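Local structure of Cg3027-pa (Drosophila melanogaster, 2VHH) at residues Q79-I84 against N288-E293; I115-E120 against F255-T260; P313-S318 against L331-D336. The protein probably catalyses the hydrolysis of N-carbamoyl-beta-alanine to beta-alanine, ammonia and carbon dioxide, the last step of pyrimidine degradation. One frame throughout, in Å; residues are numbered along the deposited sequence.

How the contacts relate
All three contacts are mainly buried, but at different depths. Contact 2 lies about 3 Å from the centre of the chain, against about 14 Å and 13 Å for contacts 1 and 3 (centre to centre). Contact 2 joins the two sheets face to face through apolar side chains, with no hydrogen bond across it. Contacts 1 and 3, whose centres are about 8 Å apart, bring loops against strands 283-295 and 308-315: contact 3 is held by two backbone hydrogen bonds, contact 1 by one longer one and side-chain packing on an Arg-Glu pair. At contact 3 the Arg333 side chain reaches a second subunit. Polar pairs connect the three: Asn80-Gln119, Asn288-Thr260, Gln79-Ser318 and Gln79-Ser332.

Contact 1 of 3, residues Q79-I84 against N288-E293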
ATOM      1  N   GLN C  79      11.736  -7.618  48.181  1.00 28.70           N
ATOM      2  CA  GLN C  79      10.339  -7.395  48.543  1.00 28.97           C
ATOM      3  C   GLN C  79      10.255  -6.974  50.002  1.00 29.40           C
ATOM      4  O   GLN C  79      10.868  -7.593  50.861  1.00 29.53           O
ATOM      5  CB  GLN C  79       9.442  -8.622  48.239  1.00 28.79           C
ATOM      6  CG  GLN C  79       9.591  -9.850  49.148  1.00 28.60           C
ATOM      7  CD  GLN C  79       8.552 -10.946  48.858  1.00 28.64           C
ATOM      8  OE1 GLN C  79       8.327 -11.326  47.711  1.00 27.98           O
ATOM      9  NE2 GLN C  79       7.925 -11.455  49.905  1.00 28.02           N
ATOM     10  N   ASN C  80       9.508  -5.909  50.274  1.00 29.93           N
ATOM     11  CA  ASN C  80       9.380  -5.393  51.630  1.00 30.57           C
ATOM     12  C   ASN C  80       8.011  -4.761  51.916  1.00 30.97           C
ATOM     13  O   ASN C  80       7.234  -4.483  50.992  1.00 30.93           O
ATOM     14  CB  ASN C  80      10.500  -4.391  51.925  1.00 30.44           C
ATOM     15  CG  ASN C  80      10.241  -3.028  51.309  1.00 30.94           C
ATOM     16  OD1 ASN C  80      10.562  -2.789  50.145  1.00 31.97           O
ATOM     17  ND2 ASN C  80       9.662  -2.120  52.095  1.00 30.52           N
ATOM     18  N   SER C  81       7.724  -4.537  53.195  1.00 31.34           N
ATOM     19  CA  SER C  81       6.547  -3.776  53.594  1.00 31.68           C
ATOM     20  C   SER C  81       6.924  -2.358  54.014  1.00 31.78           C
ATOM     21  O   SER C  81       8.100  -2.051  54.211  1.00 31.77           O
ATOM     22  CB  SER C  81       5.810  -4.484  54.733  1.00 31.62           C
ATOM     23  OG  SER C  81       6.686  -4.757  55.813  1.00 32.27           O
ATOM     24  N   ILE C  82       5.918  -1.500  54.153  1.00 32.11           N
ATOM     25  CA  ILE C  82       6.063  -0.268  54.917  1.00 32.49           C
ATOM     26  C   ILE C  82       6.168  -0.554  56.410  1.00 32.72           C
ATOM     27  O   ILE C  82       5.972  -1.686  56.851  1.00 32.99           O
ATOM     28  CB  ILE C  82       4.884   0.692  54.670  1.00 32.23           C
ATOM     29  CG1 ILE C  82       3.625   0.181  55.374  1.00 32.26           C
ATOM     30  CG2 ILE C  82       4.636   0.857  53.178  1.00 32.07           C
ATOM     31  CD1 ILE C  82       2.527   1.217  55.489  1.00 32.51           C
ATOM     32  N   VAL C  83       6.480   0.480  57.186  1.00 20.00           N
ATOM     33  CA  VAL C  83       7.277   0.318  58.395  1.00 20.00           C
ATOM     34  C   VAL C  83       6.598   0.969  59.596  1.00 20.00           C
ATOM     35  O   VAL C  83       6.214   0.290  60.548  1.00 33.13           O
ATOM     36  CB  VAL C  83       8.687   0.917  58.228  1.00 20.00           C
ATOM     37  CG1 VAL C  83       9.436   0.887  59.551  1.00 20.00           C
ATOM     38  CG2 VAL C  83       9.457   0.166  57.153  1.00 20.00           C
ATOM     39  N   ILE C  84       6.453   2.289  59.543  1.00 33.28           N
ATOM     40  CA  ILE C  84       5.627   3.008  60.505  1.00 33.47           C
ATOM     41  C   ILE C  84       4.269   3.365  59.909  1.00 33.88           C
ATOM     42  O   ILE C  84       4.085   3.323  58.692  1.00 33.92           O
ATOM     43  CB  ILE C  84       6.318   4.295  60.992  1.00 33.41           C
ATOM     44  CG1 ILE C  84       6.434   5.304  59.847  1.00 33.45           C
ATOM     45  CG2 ILE C  84       7.689   3.979  61.570  1.00 33.32           C
ATOM     46  CD1 ILE C  84       7.159   6.577  60.226  1.00 33.27           C
ATOM     47  N   ASN C 288       6.944  -8.332  44.138  1.00 26.06           N
ATOM     48  CA  ASN C 288       5.749  -7.733  44.701  1.00 26.62           C
ATOM     49  C   ASN C 288       5.926  -7.283  46.143  1.00 27.43           C
ATOM     50  O   ASN C 288       6.631  -7.915  46.925  1.00 27.63           O
ATOM     51  CB  ASN C 288       4.549  -8.672  44.588  1.00 26.32           C
ATOM     52  CG  ASN C 288       3.228  -7.976  44.897  1.00 26.12           C
ATOM     53  OD1 ASN C 288       3.101  -6.761  44.728  1.00 26.33           O
ATOM     54  ND2 ASN C 288       2.245  -8.736  45.357  1.00 25.00           N
ATOM     55  N   ARG C 289       5.269  -6.175  46.470  1.00 28.27           N
ATOM     56  CA  ARG C 289       5.161  -5.640  47.826  1.00 28.89           C
ATOM     57  C   ARG C 289       4.584  -6.683  48.785  1.00 29.48           C
ATOM     58  O   ARG C 289       3.990  -7.676  48.357  1.00 29.62           O
ATOM     59  CB  ARG C 289       4.266  -4.399  47.755  1.00 29.10           C
ATOM     60  CG  ARG C 289       4.051  -3.605  49.009  1.00 28.55           C
ATOM     61  CD  ARG C 289       3.164  -2.426  48.680  1.00 28.18           C
ATOM     62  NE  ARG C 289       3.891  -1.411  47.919  1.00 28.67           N
ATOM     63  CZ  ARG C 289       4.287  -0.238  48.407  1.00 27.90           C
ATOM     64  NH1 ARG C 289       4.020   0.089  49.666  1.00 27.32           N
ATOM     65  NH2 ARG C 289       4.941   0.613  47.628  1.00 26.77           N
ATOM     66  N   VAL C 290       4.756  -6.458  50.083  1.00 30.18           N
ATOM     67  CA  VAL C 290       4.257  -7.392  51.076  1.00 30.65           C
ATOM     68  C   VAL C 290       3.568  -6.649  52.221  1.00 31.42           C
ATOM     69  O   VAL C 290       3.850  -5.478  52.466  1.00 31.47           O
ATOM     70  CB  VAL C 290       5.398  -8.322  51.547  1.00 30.52           C
ATOM     71  CG1 VAL C 290       5.874  -8.009  52.964  1.00 30.54           C
ATOM     72  CG2 VAL C 290       4.972  -9.755  51.415  1.00 30.64           C
ATOM     73  N   GLY C 291       2.638  -7.321  52.895  1.00 32.35           N
ATOM     74  CA  GLY C 291       1.983  -6.759  54.074  1.00 33.36           C
ATOM     75  C   GLY C 291       0.714  -6.010  53.747  1.00 34.28           C
ATOM     76  O   GLY C 291       0.391  -5.796  52.586  1.00 34.45           O
ATOM     77  N   THR C 292      -0.018  -5.619  54.781  1.00 35.21           N
ATOM     78  CA  THR C 292      -1.235  -4.839  54.595  1.00 36.15           C
ATOM     79  C   THR C 292      -1.048  -3.418  55.146  1.00 36.76           C
ATOM     80  O   THR C 292      -0.306  -3.211  56.101  1.00 36.75           O
ATOM     81  CB  THR C 292      -2.492  -5.563  55.169  1.00 36.21           C
ATOM     82  OG1 THR C 292      -3.589  -4.643  55.244  1.00 36.55           O
ATOM     83  CG2 THR C 292      -2.223  -6.159  56.558  1.00 36.25           C
ATOM     84  N   GLU C 293      -1.700  -2.444  54.515  1.00 37.66           N
ATOM     85  CA  GLU C 293      -1.493  -1.032  54.831  1.00 38.72           C
ATOM     86  C   GLU C 293      -2.816  -0.334  55.108  1.00 39.45           C
ATOM     87  O   GLU C 293      -3.726  -0.393  54.288  1.00 39.49           O
ATOM     88  CB  GLU C 293      -0.800  -0.325  53.667  1.00 38.53           C
ATOM     89  CG  GLU C 293       0.443  -1.044  53.151  1.00 39.14           C
ATOM     90  CD  GLU C 293       1.025  -0.430  51.885  1.00 39.02           C
ATOM     91  OE1 GLU C 293       0.484   0.590  51.385  1.00 38.98           O
ATOM     92  OE2 GLU C 293       2.038  -0.984  51.395  1.00 39.01           O
TER
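Ile82 lies across the Arg289-Glu293 ion pair at one end of the contact, and its two branches meet different parts of the pair. CG2 reaches the edge of the guanidinium, near its plane, 3.6 Å from Arg289 NH1, and also meets Glu293 OE2; CD1 rests on the aliphatic part of the acid, 3.9 Å from Glu293 CG. With chi1 at 73°, Ile82 CG1 sits between its own N and carbonyl carbon, while CG2 stands beside N. The ion pair is made within 288-293: Arg289 NH1 donates to the syn side of Glu293 OE2 over 2.8 Å. Arg289, bent at chi3, is fixed further by Met124 O and Glu120 O, and Glu293 OE1 receives Phe126 N, so several bonds limit the rotation of both groups.

Toward the other end, Val290 splits its methyls: CG2 lies 3.7 Å from Gln79 NE2, and CG1 lies 3.9 Å from Ser81 CB. The Gln79 amide is itself held by Ser318, Ser332 and Lys335. Between these side chains runs a single backbone bond, Val290 N to Asn80 O at 3.3 Å, with the donor 56° out of the carbonyl plane. Gln119 NE2 is a second donor to that oxygen. The touching parts, 79-82 and 288-293, run in directions 15° apart, joining the loop after strand 72-79 to strand 283-295 of the other sheet, as expected in the alpha-beta-beta-alpha sandwich of carbon-nitrogen hydrolases.

Contact 2 of 3, residues I115-E120 against F255-T260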
ATOM      1  N   ILE C 115      23.355  -6.724  40.592  1.00 28.28           N
ATOM      2  CA  ILE C 115      22.190  -5.891  40.326  1.00 27.60           C
ATOM      3  C   ILE C 115      21.234  -6.097  41.490  1.00 27.42           C
ATOM      4  O   ILE C 115      21.052  -7.217  41.958  1.00 27.37           O
ATOM      5  CB  ILE C 115      21.431  -6.291  39.023  1.00 27.40           C
ATOM      6  CG1 ILE C 115      22.365  -6.436  37.829  1.00 26.91           C
ATOM      7  CG2 ILE C 115      20.373  -5.264  38.681  1.00 27.32           C
ATOM      8  CD1 ILE C 115      21.875  -7.432  36.806  1.00 26.42           C
ATOM      9  N   VAL C 116      20.617  -5.018  41.949  1.00 27.13           N
ATOM     10  CA  VAL C 116      19.551  -5.115  42.937  1.00 26.86           C
ATOM     11  C   VAL C 116      18.352  -4.282  42.468  1.00 26.66           C
ATOM     12  O   VAL C 116      18.519  -3.194  41.908  1.00 26.68           O
ATOM     13  CB  VAL C 116      20.048  -4.697  44.347  1.00 26.93           C
ATOM     14  CG1 VAL C 116      18.901  -4.601  45.338  1.00 26.98           C
ATOM     15  CG2 VAL C 116      21.087  -5.687  44.856  1.00 27.11           C
ATOM     16  N   CYS C 117      17.148  -4.800  42.685  1.00 26.37           N
ATOM     17  CA  CYS C 117      15.936  -4.125  42.237  1.00 26.13           C
ATOM     18  C   CYS C 117      14.866  -4.077  43.312  1.00 26.01           C
ATOM     19  O   CYS C 117      14.714  -5.018  44.070  1.00 26.10           O
ATOM     20  CB  CYS C 117      15.376  -4.823  41.008  1.00 25.94           C
ATOM     21  SG  CYS C 117      13.865  -4.081  40.367  1.00 26.32           S
ATOM     22  N   THR C 118      14.119  -2.982  43.355  1.00 26.09           N
ATOM     23  CA  THR C 118      13.016  -2.817  44.300  1.00 26.50           C
ATOM     24  C   THR C 118      11.641  -3.167  43.710  1.00 26.78           C
ATOM     25  O   THR C 118      11.482  -3.354  42.508  1.00 26.67           O
ATOM     26  CB  THR C 118      12.937  -1.359  44.838  1.00 26.74           C
ATOM     27  OG1 THR C 118      12.385  -0.497  43.828  1.00 26.45           O
ATOM     28  CG2 THR C 118      14.321  -0.848  45.304  1.00 26.34           C
ATOM     29  N   GLN C 119      10.646  -3.243  44.578  1.00 27.31           N
ATOM     30  CA  GLN C 119       9.254  -3.339  44.163  1.00 27.88           C
ATOM     31  C   GLN C 119       8.804  -1.954  43.670  1.00 28.37           C
ATOM     32  O   GLN C 119       9.586  -0.985  43.709  1.00 28.43           O
ATOM     33  CB  GLN C 119       8.409  -3.788  45.353  1.00 27.72           C
ATOM     34  CG  GLN C 119       8.626  -2.919  46.607  1.00 28.69           C
ATOM     35  CD  GLN C 119       8.124  -3.564  47.881  1.00 29.12           C
ATOM     36  OE1 GLN C 119       8.020  -4.784  47.959  1.00 29.91           O
ATOM     37  NE2 GLN C 119       7.818  -2.750  48.889  1.00 28.41           N
ATOM     38  N   GLU C 120       7.554  -1.853  43.217  1.00 28.83           N
ATOM     39  CA  GLU C 120       7.015  -0.578  42.730  1.00 29.49           C
ATOM     40  C   GLU C 120       6.804   0.417  43.860  1.00 29.11           C
ATOM     41  O   GLU C 120       6.370   0.041  44.950  1.00 29.19           O
ATOM     42  CB  GLU C 120       5.702  -0.778  41.969  1.00 29.23           C
ATOM     43  CG  GLU C 120       5.255   0.465  41.205  1.00 30.54           C
ATOM     44  CD  GLU C 120       3.841   0.354  40.658  1.00 31.37           C
ATOM     45  OE1 GLU C 120       3.073  -0.516  41.122  1.00 35.22           O
ATOM     46  OE2 GLU C 120       3.484   1.145  39.763  1.00 33.28           O
ATOM     47  N   PHE C 255      13.002  -6.660  34.651  1.00 21.93           N
ATOM     48  CA  PHE C 255      12.498  -6.560  36.006  1.00 22.12           C
ATOM     49  C   PHE C 255      11.038  -6.120  35.966  1.00 22.61           C
ATOM     50  O   PHE C 255      10.640  -5.350  35.090  1.00 22.72           O
ATOM     51  CB  PHE C 255      13.353  -5.571  36.798  1.00 21.68           C
ATOM     52  CG  PHE C 255      14.768  -6.024  36.976  1.00 21.66           C
ATOM     53  CD1 PHE C 255      15.720  -5.788  35.989  1.00 21.22           C
ATOM     54  CD2 PHE C 255      15.145  -6.728  38.113  1.00 21.84           C
ATOM     55  CE1 PHE C 255      17.024  -6.227  36.141  1.00 20.51           C
ATOM     56  CE2 PHE C 255      16.456  -7.164  38.284  1.00 21.27           C
ATOM     57  CZ  PHE C 255      17.396  -6.914  37.297  1.00 21.18           C
ATOM     58  N   ASN C 256      10.245  -6.614  36.912  1.00 22.98           N
ATOM     59  CA  ASN C 256       8.828  -6.315  36.956  1.00 23.40           C
ATOM     60  C   ASN C 256       8.394  -5.937  38.378  1.00 23.95           C
ATOM     61  O   ASN C 256       7.716  -6.723  39.064  1.00 23.86           O
ATOM     62  CB  ASN C 256       8.015  -7.493  36.371  1.00 23.32           C
ATOM     63  CG  ASN C 256       6.503  -7.265  36.417  1.00 23.69           C
ATOM     64  OD1 ASN C 256       5.749  -8.116  36.886  1.00 24.46           O
ATOM     65  ND2 ASN C 256       6.060  -6.115  35.937  1.00 24.35           N
ATOM     66  N   PRO C 257       8.799  -4.733  38.837  1.00 24.42           N
ATOM     67  CA  PRO C 257       8.365  -4.229  40.138  1.00 25.09           C
ATOM     68  C   PRO C 257       6.854  -4.072  40.149  1.00 26.02           C
ATOM     69  O   PRO C 257       6.293  -3.540  39.193  1.00 25.92           O
ATOM     70  CB  PRO C 257       9.031  -2.854  40.225  1.00 24.91           C
ATOM     71  CG  PRO C 257      10.135  -2.892  39.267  1.00 24.68           C
ATOM     72  CD  PRO C 257       9.699  -3.788  38.158  1.00 24.30           C
ATOM     73  N   SER C 258       6.202  -4.539  41.209  1.00 27.24           N
ATOM     74  CA  SER C 258       4.743  -4.556  41.253  1.00 28.80           C
ATOM     75  C   SER C 258       4.213  -4.219  42.625  1.00 29.83           C
ATOM     76  O   SER C 258       4.964  -4.191  43.605  1.00 30.19           O
ATOM     77  CB  SER C 258       4.190  -5.941  40.874  1.00 28.62           C
ATOM     78  OG  SER C 258       4.571  -6.350  39.579  1.00 29.22           O
ATOM     79  N   ALA C 259       2.905  -3.977  42.677  1.00 31.09           N
ATOM     80  CA  ALA C 259       2.165  -3.937  43.922  1.00 32.38           C
ATOM     81  C   ALA C 259       0.761  -4.423  43.636  1.00 33.48           C
ATOM     82  O   ALA C 259      -0.075  -3.644  43.204  1.00 33.88           O
ATOM     83  CB  ALA C 259       2.139  -2.534  44.495  1.00 32.12           C
ATOM     84  N   THR C 260       0.504  -5.711  43.842  1.00 34.89           N
ATOM     85  CA  THR C 260      -0.864  -6.236  43.723  1.00 36.31           C
ATOM     86  C   THR C 260      -1.360  -6.943  44.967  1.00 37.33           C
ATOM     87  O   THR C 260      -0.607  -7.693  45.600  1.00 37.40           O
ATOM     88  CB  THR C 260      -1.065  -7.220  42.540  1.00 36.39           C
ATOM     89  OG1 THR C 260       0.195  -7.748  42.106  1.00 36.15           O
ATOM     90  CG2 THR C 260      -1.781  -6.533  41.373  1.00 37.16           C
TER
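The interface between the two sheets of the carbon-nitrogen hydrolase sandwich is filled here by Ile115 and Cys117 of strand 115-118 against Phe255 and Pro257 of strand 253-258. The axes of segments 115-118 and 255-258 approach to 7.8 Å at 30°, a spacing bridged by side chains. The Phe255 ring is met obliquely at two places: Cys117 CB lies 3.5 Å from Phe255 CD2, and Ile115 CG2 lies 3.7 Å from Phe255 CZ. Cys117 SG, anti to its backbone N (chi1 180°), reaches the CB end of the ring, near CD2 and CG, and makes a sulfur-aromatic contact 4.6 Å from the ring centroid, 50° off the normal. SG also lies 4.1 Å from Pro257 CG.

Further along both segments, the path of 119-120 brings Glu120 over Ser258 and Ala259. Glu120 OE2 forms a salt bridge with Lys197, and the side chain touches Cys234; this grouping is consistent with the Glu-Lys-Cys triad of the superfamily. The proline ring packs against the backbone of 118-120, with Pro257 CB 3.4 Å from Thr118 O and 3.5 Å from Glu120 N.

Contact 3 of 3, residues P313-S318 against L331-D336; sequences PFYGSS and LSRDKD
Ser317-Ser318 and Leu331-Ser332 are joined by two backbone hydrogen bonds. Ser317 N donates to Ser332 O (3.0 Å, 160° at the hydrogen), and Leu331 N donates to Ser318 O (2.8 Å, 164°). Both are fairly straight. Weaker CA-H...O contacts extend the pairing: Ser317 CA faces Leu331 O at 3.4 Å, and the CA of Tyr315 and of Arg333 each face the other's carbonyl oxygen.

Side-chain hydrogen bonds shape the backbones. Ser317 OG turns back to Tyr315 O at 2.7 Å, nearly along the C=O axis, bridging Gly316, which has a positive phi. In 331-336, Ser332 OG accepts from Asp334 N and Lys335 N, an ST turn and an ST motif on one oxygen.

Side-chain packing comes from Arg333 and Leu331: Arg333 CB lies 3.3 Å from Tyr315 O, and Leu331 CB lies 3.8 Å from Ser318 O. The Arg333 chain, bent at chi3 (-81°), brings NH1 obliquely to Tyr315 CB at 3.5 Å. NH1 also forms a salt bridge with Glu266, and the side chain packs on Glu24 of a second subunit. The contact sets the loop leading into strand 337-344 against the end of strand 308-315, beside helix 266-280, with Ser332 and Lys335 touching strand 54-59.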
ATOM      1  N   PRO C 313      -4.272  -7.768  51.814  1.00 37.13           N
ATOM      2  CA  PRO C 313      -2.816  -7.810  51.959  1.00 36.26           C
ATOM      3  C   PRO C 313      -2.063  -7.969  50.625  1.00 35.14           C
ATOM      4  O   PRO C 313      -2.556  -8.645  49.713  1.00 35.14           O
ATOM      5  CB  PRO C 313      -2.609  -9.030  52.853  1.00 36.42           C
ATOM      6  CG  PRO C 313      -3.779  -9.950  52.502  1.00 36.87           C
ATOM      7  CD  PRO C 313      -4.885  -9.104  51.930  1.00 36.96           C
ATOM      8  N   PHE C 314      -0.893  -7.335  50.513  1.00 33.68           N
ATOM      9  CA  PHE C 314      -0.025  -7.527  49.348  1.00 32.27           C
ATOM     10  C   PHE C 314       0.667  -8.863  49.509  1.00 31.51           C
ATOM     11  O   PHE C 314       1.220  -9.132  50.571  1.00 31.76           O
ATOM     12  CB  PHE C 314       1.009  -6.413  49.233  1.00 32.00           C
ATOM     13  CG  PHE C 314       0.429  -5.094  48.832  1.00 31.63           C
ATOM     14  CD1 PHE C 314       0.163  -4.119  49.786  1.00 30.95           C
ATOM     15  CD2 PHE C 314       0.142  -4.826  47.504  1.00 31.17           C
ATOM     16  CE1 PHE C 314      -0.376  -2.903  49.429  1.00 29.95           C
ATOM     17  CE2 PHE C 314      -0.400  -3.606  47.140  1.00 31.09           C
ATOM     18  CZ  PHE C 314      -0.655  -2.644  48.108  1.00 30.73           C
ATOM     19  N   TYR C 315       0.627  -9.697  48.466  1.00 30.25           N
ATOM     20  CA  TYR C 315       1.002 -11.115  48.597  1.00 29.05           C
ATOM     21  C   TYR C 315       2.434 -11.506  48.236  1.00 28.62           C
ATOM     22  O   TYR C 315       2.699 -12.679  48.004  1.00 28.53           O
ATOM     23  CB  TYR C 315       0.006 -12.037  47.864  1.00 28.45           C
ATOM     24  CG  TYR C 315      -0.178 -11.732  46.396  1.00 27.95           C
ATOM     25  CD1 TYR C 315       0.790 -12.072  45.455  1.00 27.37           C
ATOM     26  CD2 TYR C 315      -1.330 -11.104  45.944  1.00 27.96           C
ATOM     27  CE1 TYR C 315       0.609 -11.772  44.109  1.00 27.15           C
ATOM     28  CE2 TYR C 315      -1.519 -10.814  44.609  1.00 27.32           C
ATOM     29  CZ  TYR C 315      -0.552 -11.145  43.702  1.00 27.08           C
ATOM     30  OH  TYR C 315      -0.762 -10.846  42.386  1.00 27.40           O
ATOM     31  N   GLY C 316       3.351 -10.545  48.181  1.00 28.21           N
ATOM     32  CA  GLY C 316       4.766 -10.836  47.924  1.00 27.62           C
ATOM     33  C   GLY C 316       4.979 -11.853  46.817  1.00 27.29           C
ATOM     34  O   GLY C 316       4.577 -11.620  45.675  1.00 27.52           O
ATOM     35  N   SER C 317       5.604 -12.983  47.161  1.00 26.67           N
ATOM     36  CA  SER C 317       5.821 -14.125  46.244  1.00 26.02           C
ATOM     37  C   SER C 317       6.719 -13.827  45.053  1.00 25.76           C
ATOM     38  O   SER C 317       6.563 -14.418  43.981  1.00 25.76           O
ATOM     39  CB  SER C 317       4.504 -14.718  45.749  1.00 25.64           C
ATOM     40  OG  SER C 317       3.599 -14.931  46.809  1.00 26.02           O
ATOM     41  N   SER C 318       7.665 -12.912  45.236  1.00 25.32           N
ATOM     42  CA  SER C 318       8.618 -12.585  44.184  1.00 24.92           C
ATOM     43  C   SER C 318       9.384 -13.828  43.737  1.00 24.58           C
ATOM     44  O   SER C 318       9.706 -14.700  44.557  1.00 24.67           O
ATOM     45  CB  SER C 318       9.605 -11.525  44.668  1.00 24.91           C
ATOM     46  OG  SER C 318       8.918 -10.440  45.245  1.00 25.28           O
ATOM     47  N   LEU C 331       9.260 -16.220  46.918  1.00 28.55           N
ATOM     48  CA  LEU C 331       9.483 -15.781  48.295  1.00 29.00           C
ATOM     49  C   LEU C 331       8.173 -15.858  49.085  1.00 29.82           C
ATOM     50  O   LEU C 331       7.125 -16.219  48.541  1.00 29.93           O
ATOM     51  CB  LEU C 331      10.052 -14.370  48.342  1.00 28.67           C
ATOM     52  CG  LEU C 331      11.523 -14.152  47.991  1.00 28.42           C
ATOM     53  CD1 LEU C 331      11.855 -12.691  48.168  1.00 28.16           C
ATOM     54  CD2 LEU C 331      12.432 -14.995  48.842  1.00 27.44           C
ATOM     55  N   SER C 332       8.232 -15.530  50.370  1.00 30.77           N
ATOM     56  CA  SER C 332       7.060 -15.589  51.247  1.00 31.59           C
ATOM     57  C   SER C 332       5.930 -14.654  50.786  1.00 32.02           C
ATOM     58  O   SER C 332       6.166 -13.727  50.022  1.00 32.07           O
ATOM     59  CB  SER C 332       7.501 -15.338  52.696  1.00 31.52           C
ATOM     60  OG  SER C 332       6.656 -14.429  53.361  1.00 32.67           O
ATOM     61  N   ARG C 333       4.702 -14.920  51.218  1.00 32.87           N
ATOM     62  CA  ARG C 333       3.589 -14.014  50.893  1.00 33.91           C
ATOM     63  C   ARG C 333       3.303 -12.931  51.919  1.00 34.21           C
ATOM     64  O   ARG C 333       2.473 -12.046  51.669  1.00 34.21           O
ATOM     65  CB  ARG C 333       2.282 -14.729  50.515  1.00 33.92           C
ATOM     66  CG  ARG C 333       2.237 -16.217  50.679  1.00 35.40           C
ATOM     67  CD  ARG C 333       1.068 -16.781  49.852  1.00 37.28           C
ATOM     68  NE  ARG C 333      -0.217 -16.637  50.544  1.00 39.05           N
ATOM     69  CZ  ARG C 333      -1.221 -15.859  50.146  1.00 39.51           C
ATOM     70  NH1 ARG C 333      -1.126 -15.135  49.043  1.00 39.69           N
ATOM     71  NH2 ARG C 333      -2.336 -15.809  50.863  1.00 40.41           N
ATOM     72  N   ASP C 334       3.970 -12.986  53.067  1.00 34.59           N
ATOM     73  CA  ASP C 334       3.736 -11.963  54.080  1.00 35.29           C
ATOM     74  C   ASP C 334       4.976 -11.445  54.792  1.00 34.99           C
ATOM     75  O   ASP C 334       4.905 -10.441  55.488  1.00 35.42           O
ATOM     76  CB  ASP C 334       2.663 -12.401  55.083  1.00 35.69           C
ATOM     77  CG  ASP C 334       2.960 -13.741  55.712  1.00 37.48           C
ATOM     78  OD1 ASP C 334       2.101 -14.211  56.499  1.00 39.40           O
ATOM     79  OD2 ASP C 334       4.036 -14.325  55.422  1.00 39.02           O
ATOM     80  N   LYS C 335       6.106 -12.098  54.582  1.00 34.43           N
ATOM     81  CA  LYS C 335       7.342 -11.731  55.246  1.00 34.21           C
ATOM     82  C   LYS C 335       8.251 -10.995  54.251  1.00 33.67           C
ATOM     83  O   LYS C 335       8.261 -11.322  53.068  1.00 33.70           O
ATOM     84  CB  LYS C 335       7.979 -13.019  55.792  1.00 34.34           C
ATOM     85  CG  LYS C 335       9.226 -12.923  56.657  1.00 34.59           C
ATOM     86  CD  LYS C 335       9.461 -14.300  57.310  1.00 35.06           C
ATOM     87  CE  LYS C 335      10.904 -14.535  57.770  1.00 36.91           C
ATOM     88  NZ  LYS C 335      11.313 -13.695  58.941  1.00 37.68           N
ATOM     89  N   ASP C 336       8.984  -9.990  54.731  1.00 33.03           N
ATOM     90  CA  ASP C 336      10.005  -9.305  53.939  1.00 32.56           C
ATOM     91  C   ASP C 336      11.048 -10.315  53.467  1.00 31.95           C
ATOM     92  O   ASP C 336      11.374 -11.256  54.187  1.00 32.09           O
ATOM     93  CB  ASP C 336      10.716  -8.242  54.781  1.00 32.89           C
ATOM     94  CG  ASP C 336       9.827  -7.051  55.134  1.00 34.17           C
ATOM     95  OD1 ASP C 336       8.612  -7.056  54.829  1.00 35.58           O
ATOM     96  OD2 ASP C 336      10.368  -6.092  55.729  1.00 35.53           O
TER